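Local coordinates for DUF4595 domain-containing protein (Bacteroides vulgatus, PDB 3TZG) that is of unknown function but folds as a porin-like antiparallel beta barrel, at residues Q166-Q172 / L194-L200. Numbering follows the deposited sequence.
Sequences QANLNLQ and LRNRTAL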
loop_
_atom_site.group_PDB
_atom_site.type_symbol
_atom_site.label_atom_id
_atom_site.label_comp_id
_atom_site.label_asym_id
_atom_site.label_seq_id
_atom_site.Cartn_x
_atom_site.Cartn_y
_atom_site.Cartn_z
ATOM N N GLN A 166 -5.487 -0.361 17.210
ATOM C CA GLN A 166 -6.372 0.782 17.078
ATOM C C GLN A 166 -5.508 1.980 16.731
ATOM O O GLN A 166 -4.617 2.328 17.503
ATOM C CB GLN A 166 -7.190 1.000 18.346
ATOM C CG GLN A 166 -8.575 1.621 18.107
ATOM C CD GLN A 166 -9.618 0.619 17.650
ATOM O OE1 GLN A 166 -10.145 0.705 16.534
ATOM N NE2 GLN A 166 -9.957 -0.342 18.509
ATOM N N ALA A 167 -5.670 2.511 15.505
ATOM C CA ALA A 167 -4.949 3.672 14.992
ATOM C C ALA A 167 -5.807 4.373 13.955
ATOM O O ALA A 167 -6.774 3.786 13.455
ATOM C CB ALA A 167 -3.612 3.252 14.410
ATOM N N ASN A 168 -5.480 5.631 13.649
ATOM C CA ASN A 168 -6.209 6.440 12.664
ATOM C C ASN A 168 -5.914 5.948 11.221
ATOM O O ASN A 168 -6.789 6.022 10.366
ATOM C CB ASN A 168 -5.845 7.913 12.817
ATOM C CG ASN A 168 -4.440 8.267 12.393
ATOM O OD1 ASN A 168 -3.449 7.756 12.908
ATOM N ND2 ASN A 168 -4.326 9.141 11.419
ATOM N N LEU A 169 -4.691 5.438 10.969
ATOM C CA LEU A 169 -4.270 4.934 9.667
ATOM C C LEU A 169 -4.509 3.450 9.559
ATOM O O LEU A 169 -4.623 2.765 10.580
ATOM C CB LEU A 169 -2.773 5.223 9.413
ATOM C CG LEU A 169 -2.242 6.656 9.533
ATOM C CD1 LEU A 169 -0.764 6.668 9.347
ATOM C CD2 LEU A 169 -2.923 7.609 8.546
ATOM N N ASN A 170 -4.572 2.939 8.309
ATOM C CA ASN A 170 -4.709 1.511 8.061
ATOM C C ASN A 170 -3.302 0.982 7.941
ATOM O O ASN A 170 -2.719 0.964 6.847
ATOM C CB ASN A 170 -5.589 1.212 6.845
ATOM C CG ASN A 170 -5.767 -0.258 6.580
ATOM O OD1 ASN A 170 -5.567 -1.112 7.454
ATOM N ND2 ASN A 170 -6.183 -0.591 5.374
ATOM N N LEU A 171 -2.749 0.558 9.091
ATOM C CA LEU A 171 -1.355 0.122 9.231
ATOM C C LEU A 171 -1.022 -1.168 8.439
ATOM O O LEU A 171 0.173 -1.405 8.233
ATOM C CB LEU A 171 -0.979 -0.046 10.714
ATOM C CG LEU A 171 -1.070 1.298 11.491
ATOM C CD1 LEU A 171 -0.709 1.135 12.917
ATOM C CD2 LEU A 171 -0.232 2.404 10.831
ATOM N N GLN A 172 -2.041 -1.909 7.887
ATOM C CA GLN A 172 -1.853 -3.088 7.013
ATOM C C GLN A 172 -1.099 -2.700 5.770
ATOM O O GLN A 172 -0.431 -3.541 5.158
ATOM C CB GLN A 172 -3.184 -3.711 6.591
ATOM C CG GLN A 172 -4.101 -4.115 7.723
ATOM C CD GLN A 172 -5.519 -4.354 7.255
ATOM O OE1 GLN A 172 -5.810 -4.473 6.042
ATOM N NE2 GLN A 172 -6.441 -4.401 8.223
ATOM N N LEU A 194 -12.741 -0.014 3.578
ATOM C CA LEU A 194 -12.637 -1.383 4.062
ATOM C C LEU A 194 -13.364 -1.592 5.394
ATOM O O LEU A 194 -13.238 -0.791 6.324
ATOM C CB LEU A 194 -11.164 -1.752 4.228
ATOM C CG LEU A 194 -10.371 -2.242 3.017
ATOM C CD1 LEU A 194 -10.518 -1.349 1.790
ATOM C CD2 LEU A 194 -8.915 -2.413 3.397
ATOM N N ARG A 195 -14.107 -2.707 5.464
ATOM C CA ARG A 195 -14.915 -3.174 6.586
ATOM C C ARG A 195 -14.036 -3.402 7.866
ATOM O O ARG A 195 -14.490 -3.074 8.965
ATOM C CB ARG A 195 -15.640 -4.470 6.145
ATOM C CG ARG A 195 -16.571 -5.131 7.154
ATOM C CD ARG A 195 -17.422 -6.243 6.538
ATOM N NE ARG A 195 -18.771 -5.800 6.177
ATOM C CZ ARG A 195 -19.143 -5.421 4.957
ATOM N NH1 ARG A 195 -18.275 -5.442 3.955
ATOM N NH2 ARG A 195 -20.386 -5.031 4.728
ATOM N N ASN A 196 -12.781 -3.918 7.725
ATOM C CA ASN A 196 -11.901 -4.203 8.876
ATOM C C ASN A 196 -10.553 -3.510 8.730
ATOM O O ASN A 196 -9.683 -3.955 8.005
ATOM C CB ASN A 196 -11.705 -5.716 9.032
ATOM C CG ASN A 196 -10.958 -6.191 10.255
ATOM O OD1 ASN A 196 -9.979 -5.602 10.717
ATOM N ND2 ASN A 196 -11.350 -7.340 10.749
ATOM N N ARG A 197 -10.370 -2.460 9.507
ATOM C CA ARG A 197 -9.176 -1.620 9.556
ATOM C C ARG A 197 -8.456 -1.823 10.951
ATOM O O ARG A 197 -7.727 -0.949 11.431
ATOM C CB ARG A 197 -9.675 -0.169 9.329
ATOM C CG ARG A 197 -8.633 0.851 8.912
ATOM C CD ARG A 197 -9.233 2.221 8.566
ATOM N NE ARG A 197 -10.023 2.833 9.644
ATOM C CZ ARG A 197 -9.510 3.407 10.733
ATOM N NH1 ARG A 197 -8.194 3.396 10.946
ATOM N NH2 ARG A 197 -10.311 3.962 11.640
ATOM N N THR A 198 -8.599 -3.034 11.525
ATOM C CA THR A 198 -8.179 -3.430 12.856
ATOM C C THR A 198 -7.180 -4.606 12.900
ATOM O O THR A 198 -6.364 -4.648 13.815
ATOM C CB THR A 198 -9.488 -3.819 13.572
ATOM O OG1 THR A 198 -9.942 -2.648 14.221
ATOM C CG2 THR A 198 -9.362 -4.956 14.578
ATOM N N ALA A 199 -7.306 -5.596 12.017
ATOM C CA ALA A 199 -6.462 -6.802 12.069
ATOM C C ALA A 199 -5.096 -6.600 11.419
ATOM O O ALA A 199 -4.998 -5.845 10.459
ATOM C CB ALA A 199 -7.175 -7.949 11.367
ATOM N N LEU A 200 -4.060 -7.321 11.909
ATOM C CA LEU A 200 -2.704 -7.337 11.343
ATOM C C LEU A 200 -2.253 -8.780 11.094
ATOM O O LEU A 200 -2.397 -9.602 12.006
ATOM C CB LEU A 200 -1.683 -6.618 12.227
ATOM C CG LEU A 200 -1.766 -5.093 12.274
ATOM C CD1 LEU A 200 -0.866 -4.514 13.379
ATOM C CD2 LEU A 200 -1.505 -4.497 10.910
#
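The amide of Gln172 and the guanidinium of Arg197 donate all the hydrogen bonds that join 166-172 to 194-200, the two ends of the helix-bearing excursion between strands 163-164 and 199-208 of the barrel. Gln172, extended beyond an m chi1 by a t chi2, carries its amide to the turn formed by the other segment, where NE2 donates to Asn196 O (3.3 Å) and, weakly, to Ala199 O (3.0 Å). That turn is shaped by Asn196, whose OD1 accepts from Thr198 N, closing an Asx turn, and from Ala199 N, completing an Asx motif (both 3.0 Å); its ND2 reaches Leu133 O. Arg197 runs out through t chi1 and chi2, lays its CG on Asn170 CB (3.7 Å), then bends at chi3 (p) so that NH1 bonds Ala167 O (2.9 Å). Leu200 CD2 packs against Gln172 CG at 4.1 Å, and its side chain also touches Tyr165 and Pro228. Since every cross-segment hydrogen bond runs from a side-chain donor to a backbone carbonyl, the loop ends are held without strand pairing between them.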